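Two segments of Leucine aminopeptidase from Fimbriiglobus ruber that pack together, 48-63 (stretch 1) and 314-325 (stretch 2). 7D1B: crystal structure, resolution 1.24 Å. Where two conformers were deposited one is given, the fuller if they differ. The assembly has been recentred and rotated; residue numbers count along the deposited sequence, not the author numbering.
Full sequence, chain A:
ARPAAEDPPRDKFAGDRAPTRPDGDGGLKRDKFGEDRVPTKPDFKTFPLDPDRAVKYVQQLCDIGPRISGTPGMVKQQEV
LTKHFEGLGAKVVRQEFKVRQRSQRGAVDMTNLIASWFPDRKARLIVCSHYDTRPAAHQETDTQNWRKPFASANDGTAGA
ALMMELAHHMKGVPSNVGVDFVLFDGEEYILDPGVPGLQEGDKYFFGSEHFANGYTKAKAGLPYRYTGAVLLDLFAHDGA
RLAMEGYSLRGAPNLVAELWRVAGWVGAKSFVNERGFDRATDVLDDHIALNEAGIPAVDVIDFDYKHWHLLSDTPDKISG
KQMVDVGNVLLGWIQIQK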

# COMPACT_ATOMS: atom_id res chain seq x y z
N PRO A 48 -5.05 -0.34 -20.03
CA PRO A 48 -6.48 -0.74 -19.98
C PRO A 48 -6.82 -1.48 -18.69
O PRO A 48 -7.26 -2.63 -18.68
CB PRO A 48 -6.61 -1.62 -21.23
CG PRO A 48 -5.24 -2.26 -21.34
CD PRO A 48 -4.29 -1.14 -21.01
N LEU A 49 -6.61 -0.80 -17.56
CA LEU A 49 -6.92 -1.38 -16.27
C LEU A 49 -8.41 -1.65 -16.19
O LEU A 49 -9.23 -0.86 -16.66
CB LEU A 49 -6.48 -0.41 -15.16
CG LEU A 49 -5.04 0.12 -15.21
CD1 LEU A 49 -4.75 0.88 -13.91
CD2 LEU A 49 -3.98 -0.91 -15.46
N ASP A 50 -8.76 -2.79 -15.60
CA ASP A 50 -10.14 -3.24 -15.60
C ASP A 50 -10.77 -2.92 -14.25
O ASP A 50 -10.40 -3.55 -13.24
CB ASP A 50 -10.15 -4.74 -15.89
CG ASP A 50 -11.54 -5.32 -15.99
OD1 ASP A 50 -12.47 -4.82 -15.34
OD2 ASP A 50 -11.69 -6.31 -16.71
N PRO A 51 -11.69 -1.96 -14.17
CA PRO A 51 -12.22 -1.57 -12.85
C PRO A 51 -13.02 -2.66 -12.17
O PRO A 51 -12.98 -2.80 -10.94
CB PRO A 51 -13.09 -0.34 -13.17
CG PRO A 51 -13.52 -0.56 -14.64
CD PRO A 51 -12.31 -1.22 -15.29
N ASP A 52 -13.76 -3.46 -12.95
CA ASP A 52 -14.55 -4.54 -12.36
C ASP A 52 -13.65 -5.63 -11.83
O ASP A 52 -13.91 -6.19 -10.76
CB ASP A 52 -15.53 -5.07 -13.40
CG ASP A 52 -16.51 -4.02 -13.84
OD1 ASP A 52 -17.02 -3.28 -12.96
OD2 ASP A 52 -16.74 -3.89 -15.05
N ARG A 53 -12.58 -5.95 -12.56
CA ARG A 53 -11.64 -6.96 -12.08
C ARG A 53 -10.93 -6.49 -10.81
O ARG A 53 -10.75 -7.26 -9.87
CB ARG A 53 -10.65 -7.29 -13.20
CG ARG A 53 -9.73 -8.43 -12.85
CD ARG A 53 -8.97 -8.96 -14.07
NE ARG A 53 -8.16 -7.89 -14.66
CZ ARG A 53 -7.53 -7.98 -15.82
NH1 ARG A 53 -7.61 -9.09 -16.53
NH2 ARG A 53 -6.82 -6.95 -16.27
N ALA A 54 -10.56 -5.20 -10.77
CA ALA A 54 -9.92 -4.67 -9.57
C ALA A 54 -10.82 -4.82 -8.35
O ALA A 54 -10.37 -5.24 -7.26
CB ALA A 54 -9.53 -3.21 -9.82
N VAL A 55 -12.12 -4.48 -8.49
CA VAL A 55 -13.03 -4.65 -7.36
C VAL A 55 -13.20 -6.12 -7.01
O VAL A 55 -13.29 -6.48 -5.82
CB VAL A 55 -14.38 -3.96 -7.64
CG1 VAL A 55 -15.38 -4.30 -6.56
CG2 VAL A 55 -14.18 -2.46 -7.74
N LYS A 56 -13.24 -6.99 -8.02
CA LYS A 56 -13.34 -8.42 -7.77
C LYS A 56 -12.17 -8.92 -6.93
O LYS A 56 -12.35 -9.79 -6.08
CB LYS A 56 -13.42 -9.19 -9.09
CG LYS A 56 -13.42 -10.72 -8.96
CD LYS A 56 -13.31 -11.41 -10.33
CE LYS A 56 -11.88 -11.33 -10.88
NZ LYS A 56 -11.70 -11.98 -12.21
N TYR A 57 -10.98 -8.38 -7.15
CA TYR A 57 -9.84 -8.78 -6.32
C TYR A 57 -10.01 -8.30 -4.87
O TYR A 57 -9.63 -9.02 -3.94
CB TYR A 57 -8.52 -8.29 -6.93
CG TYR A 57 -8.13 -9.00 -8.20
CD1 TYR A 57 -8.37 -10.35 -8.35
CD2 TYR A 57 -7.52 -8.31 -9.24
CE1 TYR A 57 -8.00 -11.01 -9.51
CE2 TYR A 57 -7.14 -8.96 -10.40
CZ TYR A 57 -7.40 -10.31 -10.54
OH TYR A 57 -7.04 -10.97 -11.69
N VAL A 58 -10.58 -7.11 -4.66
CA VAL A 58 -10.91 -6.72 -3.28
C VAL A 58 -11.85 -7.74 -2.66
O VAL A 58 -11.66 -8.19 -1.52
CB VAL A 58 -11.52 -5.31 -3.20
CG1 VAL A 58 -11.88 -4.99 -1.75
CG2 VAL A 58 -10.55 -4.27 -3.75
N GLN A 59 -12.92 -8.09 -3.38
CA GLN A 59 -13.89 -9.04 -2.86
C GLN A 59 -13.23 -10.39 -2.57
O GLN A 59 -13.53 -11.02 -1.55
CB GLN A 59 -15.02 -9.22 -3.87
CG GLN A 59 -16.15 -10.10 -3.35
CD GLN A 59 -16.95 -9.39 -2.28
OE1 GLN A 59 -17.50 -8.31 -2.52
NE2 GLN A 59 -17.02 -9.98 -1.09
N GLN A 60 -12.34 -10.84 -3.45
CA GLN A 60 -11.68 -12.13 -3.25
C GLN A 60 -10.86 -12.14 -1.97
O GLN A 60 -10.92 -13.09 -1.16
CB GLN A 60 -10.80 -12.44 -4.45
CG GLN A 60 -10.03 -13.73 -4.31
CD GLN A 60 -9.12 -14.04 -5.49
OE1 GLN A 60 -9.06 -13.29 -6.47
NE2 GLN A 60 -8.40 -15.16 -5.39
N LEU A 61 -10.07 -11.07 -1.76
CA LEU A 61 -9.25 -11.00 -0.56
C LEU A 61 -10.13 -10.91 0.68
O LEU A 61 -9.87 -11.59 1.68
CB LEU A 61 -8.26 -9.84 -0.65
CG LEU A 61 -7.19 -9.98 -1.74
CD1 LEU A 61 -6.35 -8.74 -1.81
CD2 LEU A 61 -6.31 -11.20 -1.51
N CYS A 62 -11.19 -10.11 0.64
CA CYS A 62 -12.08 -10.03 1.79
C CYS A 62 -12.80 -11.35 2.04
O CYS A 62 -13.09 -11.67 3.19
CB CYS A 62 -13.08 -8.89 1.63
SG CYS A 62 -12.36 -7.25 1.75
N ASP A 63 -13.07 -12.13 0.99
CA ASP A 63 -13.75 -13.41 1.14
C ASP A 63 -12.88 -14.45 1.82
O ASP A 63 -13.40 -15.48 2.25
CB ASP A 63 -14.20 -13.92 -0.23
CG ASP A 63 -15.45 -13.21 -0.74
OD1 ASP A 63 -16.09 -12.46 0.02
OD2 ASP A 63 -15.78 -13.42 -1.92
N THR A 314 -16.15 -2.34 3.74
CA THR A 314 -16.43 -3.57 3.01
C THR A 314 -16.28 -3.33 1.52
O THR A 314 -16.18 -2.18 1.07
CB THR A 314 -17.85 -4.05 3.35
OG1 THR A 314 -18.77 -2.97 3.15
CG2 THR A 314 -17.93 -4.52 4.80
N PRO A 315 -16.26 -4.40 0.70
CA PRO A 315 -15.97 -4.22 -0.73
C PRO A 315 -16.93 -3.29 -1.46
O PRO A 315 -16.52 -2.67 -2.46
CB PRO A 315 -16.01 -5.65 -1.28
CG PRO A 315 -15.52 -6.46 -0.12
CD PRO A 315 -16.20 -5.83 1.08
N ASP A 316 -18.18 -3.16 -1.01
CA ASP A 316 -19.11 -2.26 -1.69
C ASP A 316 -18.73 -0.79 -1.53
O ASP A 316 -19.32 0.06 -2.22
CB ASP A 316 -20.51 -2.45 -1.13
CG ASP A 316 -20.53 -2.30 0.36
OD1 ASP A 316 -20.14 -3.26 1.06
OD2 ASP A 316 -20.87 -1.20 0.83
N LYS A 317 -17.75 -0.47 -0.69
CA LYS A 317 -17.27 0.90 -0.57
C LYS A 317 -16.20 1.24 -1.60
O LYS A 317 -15.79 2.40 -1.69
CB LYS A 317 -16.72 1.17 0.83
CG LYS A 317 -17.68 0.82 1.97
CD LYS A 317 -19.03 1.53 1.84
CE LYS A 317 -19.93 1.28 3.05
NZ LYS A 317 -20.18 -0.17 3.26
N ILE A 318 -15.72 0.26 -2.34
CA ILE A 318 -14.62 0.47 -3.27
C ILE A 318 -15.16 0.91 -4.62
O ILE A 318 -16.12 0.33 -5.13
CB ILE A 318 -13.80 -0.82 -3.43
CG1 ILE A 318 -13.31 -1.32 -2.07
CG2 ILE A 318 -12.65 -0.59 -4.41
CD1 ILE A 318 -12.50 -0.30 -1.27
N SER A 319 -14.56 1.94 -5.21
CA SER A 319 -14.88 2.37 -6.56
C SER A 319 -13.84 1.81 -7.53
O SER A 319 -12.64 2.13 -7.43
CB SER A 319 -14.88 3.89 -6.61
OG SER A 319 -14.76 4.32 -7.96
N GLY A 320 -14.28 1.02 -8.51
CA GLY A 320 -13.35 0.54 -9.52
C GLY A 320 -12.73 1.66 -10.32
O GLY A 320 -11.55 1.59 -10.68
N LYS A 321 -13.50 2.71 -10.62
CA LYS A 321 -12.95 3.84 -11.35
C LYS A 321 -11.85 4.53 -10.54
O LYS A 321 -10.81 4.92 -11.09
CB LYS A 321 -14.05 4.84 -11.70
CG LYS A 321 -13.52 6.25 -12.05
CD LYS A 321 -12.97 6.49 -13.46
CE LYS A 321 -12.57 7.95 -13.58
NZ LYS A 321 -11.56 8.16 -14.63
N GLN A 322 -12.05 4.67 -9.23
CA GLN A 322 -11.02 5.25 -8.38
C GLN A 322 -9.77 4.38 -8.38
O GLN A 322 -8.64 4.90 -8.46
CB GLN A 322 -11.58 5.42 -6.97
CG GLN A 322 -10.60 5.97 -5.95
CD GLN A 322 -10.06 7.36 -6.29
OE1 GLN A 322 -10.65 8.12 -7.06
NE2 GLN A 322 -8.92 7.70 -5.69
N MET A 323 -9.94 3.05 -8.33
CA MET A 323 -8.78 2.16 -8.39
C MET A 323 -8.03 2.34 -9.70
O MET A 323 -6.80 2.39 -9.71
CB MET A 323 -9.23 0.71 -8.23
CG MET A 323 -9.80 0.43 -6.87
SD MET A 323 -10.06 -1.27 -6.46
CE MET A 323 -8.41 -1.96 -6.34
N VAL A 324 -8.75 2.41 -10.82
CA VAL A 324 -8.12 2.56 -12.13
C VAL A 324 -7.37 3.88 -12.21
O VAL A 324 -6.25 3.94 -12.74
CB VAL A 324 -9.18 2.42 -13.25
CG1 VAL A 324 -8.64 2.97 -14.58
CG2 VAL A 324 -9.64 0.97 -13.39
N ASP A 325 -7.97 4.96 -11.71
CA ASP A 325 -7.30 6.26 -11.73
C ASP A 325 -5.98 6.19 -10.98
O ASP A 325 -4.94 6.65 -11.47
CB ASP A 325 -8.18 7.33 -11.08
CG ASP A 325 -9.24 7.90 -11.97
OD1 ASP A 325 -9.35 7.54 -13.16
OD2 ASP A 325 -10.00 8.72 -11.45

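The contact between the two stretches is apolar at its centre and is made without a single hydrogen bond from one to the other. Val58, on the helix that begins at Pro51, lies among three partners: its CG2 is 4.1 Å from Met323 SD, while its CG1 is 4.0 Å from Ile318 CG1 and 4.2 Å from Pro315 CB. One turn earlier, Ala54 CB meets Met323 CE at 3.9 Å, so the methionine side chain is touched by residues four apart in sequence, the spacing that places them on one helix face. Val55 flanks this row, its CG2 4.1 Å from Ile318 CG2 and 3.6 Å from Gly320 N.

The backbones come closest near the N-termini of the two helices, whose axes cross at 103° and come within 8.2 Å. The CA atoms of Pro51 and Gly320 are 4.1 Å apart, and Pro51 CB lies 3.5 Å from Gly320 C. The glycine makes this proximity possible: a CB in ideal position there would fall 2.6 Å from Pro51 O, a clash. Beyond it, Val324 CG2 packs against Pro51 CB at 3.7 Å and Leu49 CB at 3.9 Å.

At the far end of the first helix, Pro315 presents its ring to Cys62, with CG 3.8 Å from Cys62 SG. Its CB also lies 3.3 Å from Gln59 OE1, where the contact becomes polar. Gln59 NE2 donates to Asp63 OD1 at 2.9 Å, a bond within its own stretch.

Several other polar groups bond within their own stretch. Both helices are capped: Arg53 N donates to Asp50 OD1 and Gln322 N to Ser319 OG, each at 3.0 Å. Asp50 and Ser319 direct their CA-to-CB bonds away from the opposing stretch, as does Lys321, whose NZ forms a salt bridge with Asp325 OD1 at 2.7 Å.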